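Local coordinates for protein beta-fructofuranosidase (Bifidobacterium adolescentis, PDB 6NOB) that probably hydrolyses terminal beta-fructofuranoside linkages, as in sucrose, as a member of glycoside hydrolase family 32, at residues Asp262-Cys274 against Ala286-Glu298. Residues are numbered along the deposited sequence; the frame is centred on the assembly and turned at random.
Sequences DFGYDFRDPKVEC and AYMVTATNLPVSE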
ATOM      1  N   ASP A 262       5.044  21.017 -20.045  1.00 33.93           N
ATOM      2  CA  ASP A 262       5.672  19.782 -20.492  1.00 33.07           C
ATOM      3  C   ASP A 262       5.668  18.691 -19.429  1.00 39.60           C
ATOM      4  O   ASP A 262       5.967  17.534 -19.750  1.00 34.92           O
ATOM      5  CB  ASP A 262       7.108  20.053 -20.956  1.00 37.83           C
ATOM      6  CG  ASP A 262       7.169  20.592 -22.375  1.00 48.74           C
ATOM      7  OD1 ASP A 262       6.174  20.443 -23.120  1.00 51.19           O
ATOM      8  OD2 ASP A 262       8.212  21.169 -22.746  1.00 54.88           O
ATOM      9  N   PHE A 263       5.355  19.027 -18.178  1.00 38.99           N
ATOM     10  CA  PHE A 263       5.046  18.001 -17.192  1.00 38.64           C
ATOM     11  C   PHE A 263       3.881  17.161 -17.695  1.00 40.70           C
ATOM     12  O   PHE A 263       2.927  17.683 -18.279  1.00 42.94           O
ATOM     13  CB  PHE A 263       4.667  18.634 -15.847  1.00 32.72           C
ATOM     14  CG  PHE A 263       5.836  18.916 -14.938  1.00 32.42           C
ATOM     15  CD1 PHE A 263       6.932  19.630 -15.390  1.00 29.49           C
ATOM     16  CD2 PHE A 263       5.812  18.502 -13.610  1.00 30.59           C
ATOM     17  CE1 PHE A 263       7.996  19.903 -14.546  1.00 37.26           C
ATOM     18  CE2 PHE A 263       6.871  18.772 -12.760  1.00 32.76           C
ATOM     19  CZ  PHE A 263       7.964  19.477 -13.227  1.00 36.88           C
ATOM     20  N   GLY A 264       3.958  15.853 -17.480  1.00 42.20           N
ATOM     21  CA  GLY A 264       2.789  15.024 -17.695  1.00 39.30           C
ATOM     22  C   GLY A 264       1.657  15.435 -16.776  1.00 40.31           C
ATOM     23  O   GLY A 264       1.875  15.907 -15.659  1.00 40.62           O
ATOM     24  N   TYR A 265       0.425  15.276 -17.265  1.00 38.72           N
ATOM     25  CA  TYR A 265      -0.731  15.529 -16.411  1.00 35.04           C
ATOM     26  C   TYR A 265      -0.705  14.644 -15.173  1.00 37.81           C
ATOM     27  O   TYR A 265      -1.147  15.066 -14.098  1.00 35.58           O
ATOM     28  CB  TYR A 265      -2.022  15.322 -17.200  1.00 36.51           C
ATOM     29  CG  TYR A 265      -2.265  16.384 -18.246  1.00 36.89           C
ATOM     30  CD1 TYR A 265      -2.132  17.734 -17.937  1.00 36.32           C
ATOM     31  CD2 TYR A 265      -2.623  16.039 -19.544  1.00 35.21           C
ATOM     32  CE1 TYR A 265      -2.351  18.711 -18.895  1.00 39.41           C
ATOM     33  CE2 TYR A 265      -2.840  17.005 -20.506  1.00 31.33           C
ATOM     34  CZ  TYR A 265      -2.705  18.338 -20.177  1.00 39.43           C
ATOM     35  OH  TYR A 265      -2.925  19.301 -21.132  1.00 46.13           O
ATOM     36  N   ASP A 266      -0.193  13.421 -15.303  1.00 38.93           N
ATOM     37  CA  ASP A 266       0.101  12.586 -14.145  1.00 35.83           C
ATOM     38  C   ASP A 266       1.257  13.205 -13.365  1.00 40.50           C
ATOM     39  O   ASP A 266       2.385  13.279 -13.867  1.00 36.12           O
ATOM     40  CB  ASP A 266       0.452  11.168 -14.590  1.00 35.85           C
ATOM     41  CG  ASP A 266      -0.655  10.518 -15.400  1.00 41.96           C
ATOM     42  OD1 ASP A 266      -1.698  10.179 -14.806  1.00 39.42           O
ATOM     43  OD2 ASP A 266      -0.480  10.346 -16.628  1.00 41.26           O
ATOM     44  N   PHE A 267       0.979  13.645 -12.140  1.00 34.61           N
ATOM     45  CA  PHE A 267       1.947  14.389 -11.343  1.00 33.23           C
ATOM     46  C   PHE A 267       1.561  14.246  -9.877  1.00 37.24           C
ATOM     47  O   PHE A 267       0.865  15.109  -9.332  1.00 39.13           O
ATOM     48  CB  PHE A 267       1.968  15.854 -11.796  1.00 37.29           C
ATOM     49  CG  PHE A 267       2.751  16.777 -10.899  1.00 35.09           C
ATOM     50  CD1 PHE A 267       4.122  16.633 -10.756  1.00 28.31           C
ATOM     51  CD2 PHE A 267       2.118  17.817 -10.234  1.00 29.78           C
ATOM     52  CE1 PHE A 267       4.843  17.494  -9.942  1.00 26.54           C
ATOM     53  CE2 PHE A 267       2.832  18.680  -9.426  1.00 30.57           C
ATOM     54  CZ  PHE A 267       4.197  18.515  -9.278  1.00 28.31           C
ATOM     55  N   ARG A 268       1.983  13.160  -9.228  1.00 31.80           N
ATOM     56  CA  ARG A 268       1.338  12.759  -7.986  1.00 34.34           C
ATOM     57  C   ARG A 268       2.310  12.039  -7.057  1.00 38.49           C
ATOM     58  O   ARG A 268       3.478  11.806  -7.385  1.00 28.87           O
ATOM     59  CB  ARG A 268       0.129  11.870  -8.282  1.00 32.70           C
ATOM     60  CG  ARG A 268       0.463  10.586  -9.020  1.00 27.41           C
ATOM     61  CD  ARG A 268      -0.782   9.713  -9.138  1.00 31.57           C
ATOM     62  NE  ARG A 268      -0.640   8.665 -10.143  1.00 35.69           N
ATOM     63  CZ  ARG A 268      -0.877   8.836 -11.439  1.00 37.95           C
ATOM     64  NH1 ARG A 268      -1.263  10.022 -11.894  1.00 34.44           N
ATOM     65  NH2 ARG A 268      -0.726   7.823 -12.282  1.00 33.51           N
ATOM     66  N   ASP A 269       1.795  11.696  -5.873  1.00 39.62           N
ATOM     67  CA  ASP A 269       2.437  10.889  -4.841  1.00 38.00           C
ATOM     68  C   ASP A 269       3.682  11.570  -4.278  1.00 36.56           C
ATOM     69  O   ASP A 269       4.780  11.000  -4.337  1.00 34.16           O
ATOM     70  CB  ASP A 269       2.790   9.508  -5.399  1.00 40.08           C
ATOM     71  CG  ASP A 269       1.613   8.831  -6.084  1.00 43.56           C
ATOM     72  OD1 ASP A 269       0.451   9.168  -5.764  1.00 43.52           O
ATOM     73  OD2 ASP A 269       1.850   7.959  -6.947  1.00 43.12           O
ATOM     74  N   PRO A 270       3.556  12.763  -3.695  1.00 34.20           N
ATOM     75  CA  PRO A 270       4.746  13.457  -3.187  1.00 28.89           C
ATOM     76  C   PRO A 270       5.338  12.737  -1.989  1.00 35.54           C
ATOM     77  O   PRO A 270       4.619  12.289  -1.093  1.00 36.06           O
ATOM     78  CB  PRO A 270       4.209  14.836  -2.791  1.00 30.36           C
ATOM     79  CG  PRO A 270       2.781  14.575  -2.434  1.00 27.93           C
ATOM     80  CD  PRO A 270       2.316  13.497  -3.379  1.00 28.28           C
ATOM     81  N   LYS A 271       6.665  12.634  -1.979  1.00 37.57           N
ATOM     82  CA  LYS A 271       7.404  12.023  -0.878  1.00 31.87           C
ATOM     83  C   LYS A 271       8.467  13.015  -0.424  1.00 34.06           C
ATOM     84  O   LYS A 271       9.381  13.340  -1.188  1.00 37.46           O
ATOM     85  CB  LYS A 271       8.027  10.693  -1.304  1.00 27.25           C
ATOM     86  CG  LYS A 271       7.824   9.564  -0.305  1.00 27.43           C
ATOM     87  CD  LYS A 271       8.486   9.889   1.022  1.00 29.25           C
ATOM     88  CE  LYS A 271       8.250   8.795   2.043  1.00 27.59           C
ATOM     89  NZ  LYS A 271       8.882   9.132   3.352  1.00 30.74           N
ATOM     90  N   VAL A 272       8.342  13.499   0.808  1.00 33.10           N
ATOM     91  CA  VAL A 272       9.211  14.543   1.340  1.00 31.94           C
ATOM     92  C   VAL A 272      10.212  13.893   2.288  1.00 33.71           C
ATOM     93  O   VAL A 272       9.825  13.281   3.291  1.00 32.71           O
ATOM     94  CB  VAL A 272       8.397  15.643   2.043  1.00 29.93           C
ATOM     95  CG1 VAL A 272       9.312  16.732   2.588  1.00 29.35           C
ATOM     96  CG2 VAL A 272       7.379  16.243   1.086  1.00 33.60           C
ATOM     97  N   GLU A 273      11.497  14.018   1.967  1.00 33.72           N
ATOM     98  CA  GLU A 273      12.574  13.393   2.725  1.00 34.10           C
ATOM     99  C   GLU A 273      13.437  14.482   3.340  1.00 37.77           C
ATOM    100  O   GLU A 273      13.943  15.352   2.626  1.00 43.17           O
ATOM    101  CB  GLU A 273      13.423  12.488   1.834  1.00 26.72           C
ATOM    102  CG  GLU A 273      14.682  11.970   2.512  1.00 33.68           C
ATOM    103  CD  GLU A 273      14.384  11.155   3.756  1.00 37.14           C
ATOM    104  OE1 GLU A 273      13.404  10.377   3.738  1.00 35.36           O
ATOM    105  OE2 GLU A 273      15.126  11.296   4.752  1.00 38.78           O
ATOM    106  N   CYS A 274      13.624  14.424   4.656  1.00 39.92           N
ATOM    107  CA  CYS A 274      14.338  15.477   5.360  1.00 41.80           C
ATOM    108  C   CYS A 274      15.670  15.032   5.937  1.00 41.47           C
ATOM    109  O   CYS A 274      16.432  15.885   6.403  1.00 46.28           O
ATOM    110  CB  CYS A 274      13.459  16.048   6.485  1.00 40.34           C
ATOM    111  SG  CYS A 274      12.002  16.903   5.883  1.00 42.79           S
ATOM    112  N   ALA A 286      14.234  20.904   2.718  1.00 40.11           N
ATOM    113  CA  ALA A 286      13.642  19.582   2.587  1.00 36.78           C
ATOM    114  C   ALA A 286      13.367  19.295   1.118  1.00 41.03           C
ATOM    115  O   ALA A 286      13.122  20.209   0.328  1.00 40.85           O
ATOM    116  CB  ALA A 286      12.349  19.477   3.395  1.00 31.19           C
ATOM    117  N   TYR A 287      13.403  18.017   0.755  1.00 38.32           N
ATOM    118  CA  TYR A 287      13.319  17.614  -0.640  1.00 34.03           C
ATOM    119  C   TYR A 287      12.116  16.710  -0.873  1.00 38.41           C
ATOM    120  O   TYR A 287      11.809  15.840  -0.053  1.00 44.99           O
ATOM    121  CB  TYR A 287      14.616  16.928  -1.081  1.00 34.49           C
ATOM    122  CG  TYR A 287      15.727  17.928  -1.288  1.00 36.51           C
ATOM    123  CD1 TYR A 287      16.486  18.380  -0.214  1.00 35.72           C
ATOM    124  CD2 TYR A 287      15.991  18.453  -2.548  1.00 37.12           C
ATOM    125  CE1 TYR A 287      17.496  19.311  -0.393  1.00 37.74           C
ATOM    126  CE2 TYR A 287      16.997  19.383  -2.739  1.00 34.92           C
ATOM    127  CZ  TYR A 287      17.745  19.809  -1.658  1.00 39.48           C
ATOM    128  OH  TYR A 287      18.747  20.736  -1.840  1.00 40.08           O
ATOM    129  N   MET A 288      11.443  16.934  -2.002  1.00 32.79           N
ATOM    130  CA  MET A 288      10.206  16.250  -2.359  1.00 30.34           C
ATOM    131  C   MET A 288      10.358  15.664  -3.755  1.00 36.91           C
ATOM    132  O   MET A 288      10.688  16.388  -4.702  1.00 35.21           O
ATOM    133  CB  MET A 288       9.015  17.218  -2.306  1.00 30.89           C
ATOM    134  CG  MET A 288       7.715  16.691  -2.919  1.00 34.43           C
ATOM    135  SD  MET A 288       6.508  17.992  -3.292  1.00 34.27           S
ATOM    136  CE  MET A 288       6.136  18.641  -1.663  1.00 32.71           C
ATOM    137  N   VAL A 289      10.127  14.362  -3.885  1.00 31.20           N
ATOM    138  CA  VAL A 289      10.053  13.716  -5.190  1.00 35.01           C
ATOM    139  C   VAL A 289       8.588  13.545  -5.557  1.00 38.17           C
ATOM    140  O   VAL A 289       7.741  13.282  -4.693  1.00 37.03           O
ATOM    141  CB  VAL A 289      10.791  12.362  -5.211  1.00 34.78           C
ATOM    142  CG1 VAL A 289      12.285  12.572  -5.070  1.00 43.75           C
ATOM    143  CG2 VAL A 289      10.273  11.447  -4.115  1.00 28.84           C
ATOM    144  N   THR A 290       8.283  13.720  -6.838  1.00 34.81           N
ATOM    145  CA  THR A 290       6.949  13.494  -7.363  1.00 31.67           C
ATOM    146  C   THR A 290       7.061  12.617  -8.601  1.00 38.11           C
ATOM    147  O   THR A 290       8.093  12.591  -9.277  1.00 39.12           O
ATOM    148  CB  THR A 290       6.234  14.816  -7.698  1.00 32.20           C
ATOM    149  OG1 THR A 290       7.174  15.749  -8.245  1.00 34.43           O
ATOM    150  CG2 THR A 290       5.620  15.418  -6.445  1.00 30.57           C
ATOM    151  N   ALA A 291       5.989  11.886  -8.885  1.00 35.81           N
ATOM    152  CA  ALA A 291       5.950  10.945  -9.995  1.00 34.06           C
ATOM    153  C   ALA A 291       5.269  11.599 -11.193  1.00 36.96           C
ATOM    154  O   ALA A 291       4.120  12.039 -11.093  1.00 39.23           O
ATOM    155  CB  ALA A 291       5.218   9.666  -9.591  1.00 35.92           C
ATOM    156  N   THR A 292       5.975  11.657 -12.319  1.00 34.40           N
ATOM    157  CA  THR A 292       5.423  12.208 -13.552  1.00 36.86           C
ATOM    158  C   THR A 292       6.204  11.636 -14.733  1.00 37.12           C
ATOM    159  O   THR A 292       6.933  10.648 -14.600  1.00 42.15           O
ATOM    160  CB  THR A 292       5.458  13.739 -13.541  1.00 34.09           C
ATOM    161  OG1 THR A 292       4.769  14.239 -14.693  1.00 35.73           O
ATOM    162  CG2 THR A 292       6.892  14.247 -13.558  1.00 28.70           C
ATOM    163  N   ASN A 293       6.034  12.256 -15.900  1.00 38.97           N
ATOM    164  CA  ASN A 293       6.819  11.941 -17.084  1.00 38.56           C
ATOM    165  C   ASN A 293       7.237  13.246 -17.746  1.00 34.32           C
ATOM    166  O   ASN A 293       6.565  14.270 -17.606  1.00 32.94           O
ATOM    167  CB  ASN A 293       6.039  11.058 -18.075  1.00 39.61           C
ATOM    168  CG  ASN A 293       4.658  11.613 -18.395  1.00 43.76           C
ATOM    169  OD1 ASN A 293       3.668  11.259 -17.752  1.00 45.71           O
ATOM    170  ND2 ASN A 293       4.587  12.486 -19.395  1.00 33.21           N
ATOM    171  N   LEU A 294       8.355  13.206 -18.460  1.00 35.17           N
ATOM    172  CA  LEU A 294       8.884  14.394 -19.109  1.00 35.65           C
ATOM    173  C   LEU A 294       9.205  14.093 -20.562  1.00 42.61           C
ATOM    174  O   LEU A 294       9.443  12.935 -20.923  1.00 45.68           O
ATOM    175  CB  LEU A 294      10.144  14.901 -18.388  1.00 34.11           C
ATOM    176  CG  LEU A 294       9.911  15.505 -16.998  1.00 38.66           C
ATOM    177  CD1 LEU A 294      11.229  15.806 -16.295  1.00 32.79           C
ATOM    178  CD2 LEU A 294       9.053  16.759 -17.095  1.00 41.91           C
ATOM    179  N   PRO A 295       9.200  15.108 -21.427  1.00 39.05           N
ATOM    180  CA  PRO A 295       9.578  14.880 -22.827  1.00 37.29           C
ATOM    181  C   PRO A 295      11.020  14.407 -22.928  1.00 42.38           C
ATOM    182  O   PRO A 295      11.917  14.961 -22.289  1.00 43.73           O
ATOM    183  CB  PRO A 295       9.387  16.254 -23.484  1.00 33.15           C
ATOM    184  CG  PRO A 295       8.512  17.022 -22.554  1.00 36.95           C
ATOM    185  CD  PRO A 295       8.794  16.502 -21.180  1.00 36.93           C
ATOM    186  N   VAL A 296      11.239  13.376 -23.748  1.00 40.47           N
ATOM    187  CA  VAL A 296      12.590  12.862 -23.939  1.00 39.67           C
ATOM    188  C   VAL A 296      13.495  13.912 -24.565  1.00 45.90           C
ATOM    189  O   VAL A 296      14.723  13.812 -24.458  1.00 53.36           O
ATOM    190  CB  VAL A 296      12.568  11.570 -24.784  1.00 38.50           C
ATOM    191  CG1 VAL A 296      11.704  10.511 -24.113  1.00 37.39           C
ATOM    192  CG2 VAL A 296      12.083  11.856 -26.198  1.00 40.16           C
ATOM    193  N   SER A 297      12.918  14.931 -25.210  1.00 44.23           N
ATOM    194  CA  SER A 297      13.706  16.028 -25.758  1.00 44.74           C
ATOM    195  C   SER A 297      14.392  16.858 -24.679  1.00 45.66           C
ATOM    196  O   SER A 297      15.281  17.650 -25.005  1.00 47.16           O
ATOM    197  CB  SER A 297      12.820  16.927 -26.623  1.00 41.85           C
ATOM    198  OG  SER A 297      11.688  17.377 -25.899  1.00 44.33           O
ATOM    199  N   GLU A 298      14.006  16.699 -23.413  1.00 47.65           N
ATOM    200  CA  GLU A 298      14.714  17.328 -22.307  1.00 48.05           C
ATOM    201  C   GLU A 298      15.987  16.584 -21.926  1.00 50.62           C
ATOM    202  O   GLU A 298      16.654  16.978 -20.962  1.00 53.04           O
ATOM    203  CB  GLU A 298      13.797  17.434 -21.081  1.00 43.21           C
ATOM    204  CG  GLU A 298      12.623  18.386 -21.255  1.00 49.15           C
ATOM    205  CD  GLU A 298      11.942  18.722 -19.940  1.00 51.31           C
ATOM    206  OE1 GLU A 298      10.921  19.444 -19.960  1.00 50.54           O
ATOM    207  OE2 GLU A 298      12.427  18.267 -18.882  1.00 50.90           O
TER
HETATM  208  O   HOH W   1       5.642  14.636 -20.430  1.00 39.27           O
HETATM  209  O   HOH W   2       0.826  12.170 -17.971  1.00 35.82           O
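R268 pairs with A291, K271 with V289 and E273 with Y287 in an antiparallel hairpin (158° between the strand directions), and the register slips by one residue between the first two pairs: a beta bulge. R268-D269-P270 matches the RDP motif of family 32, whose aspartate in relatives stabilises the transition state. D269, left-handed in backbone within the bulge, is held through its carboxylate by the backbone N of C376. Beyond the bulge, V272 CG2 lies 3.9 Å from M288 CE, while P270 CB meets M288 SD. Before it, G264 N donates to N293 O (3.1 Å, 149°), and T292 OG1, anti to the backbone N (chi1 -173°), donates to D266 O at 2.7 Å; that oxygen lies too far from N293 N (4.3 Å) for a backbone bond. Water joins D266 OD2, also salt-bridged to R372, to N293 OD1. R268 NH1 braces 262-274 internally through D266 OD1 (2.9 Å), in the guanidinium plane; E236 and E375 share this arginine. F267 brings CE1 to 3.4 Å from T290 OG1, itself hydrogen-bonded to T342, has T292 CB at its ring edge, and sets CD1 at the F263 ring's edge. With alanine in place of F267 this packing would be lost, probably leaving the F263 ring freer to turn. The lesson is general: where strand pairing turns irregular before a bulge, side-chain hydroxyl and water supplement the remaining backbone bonds.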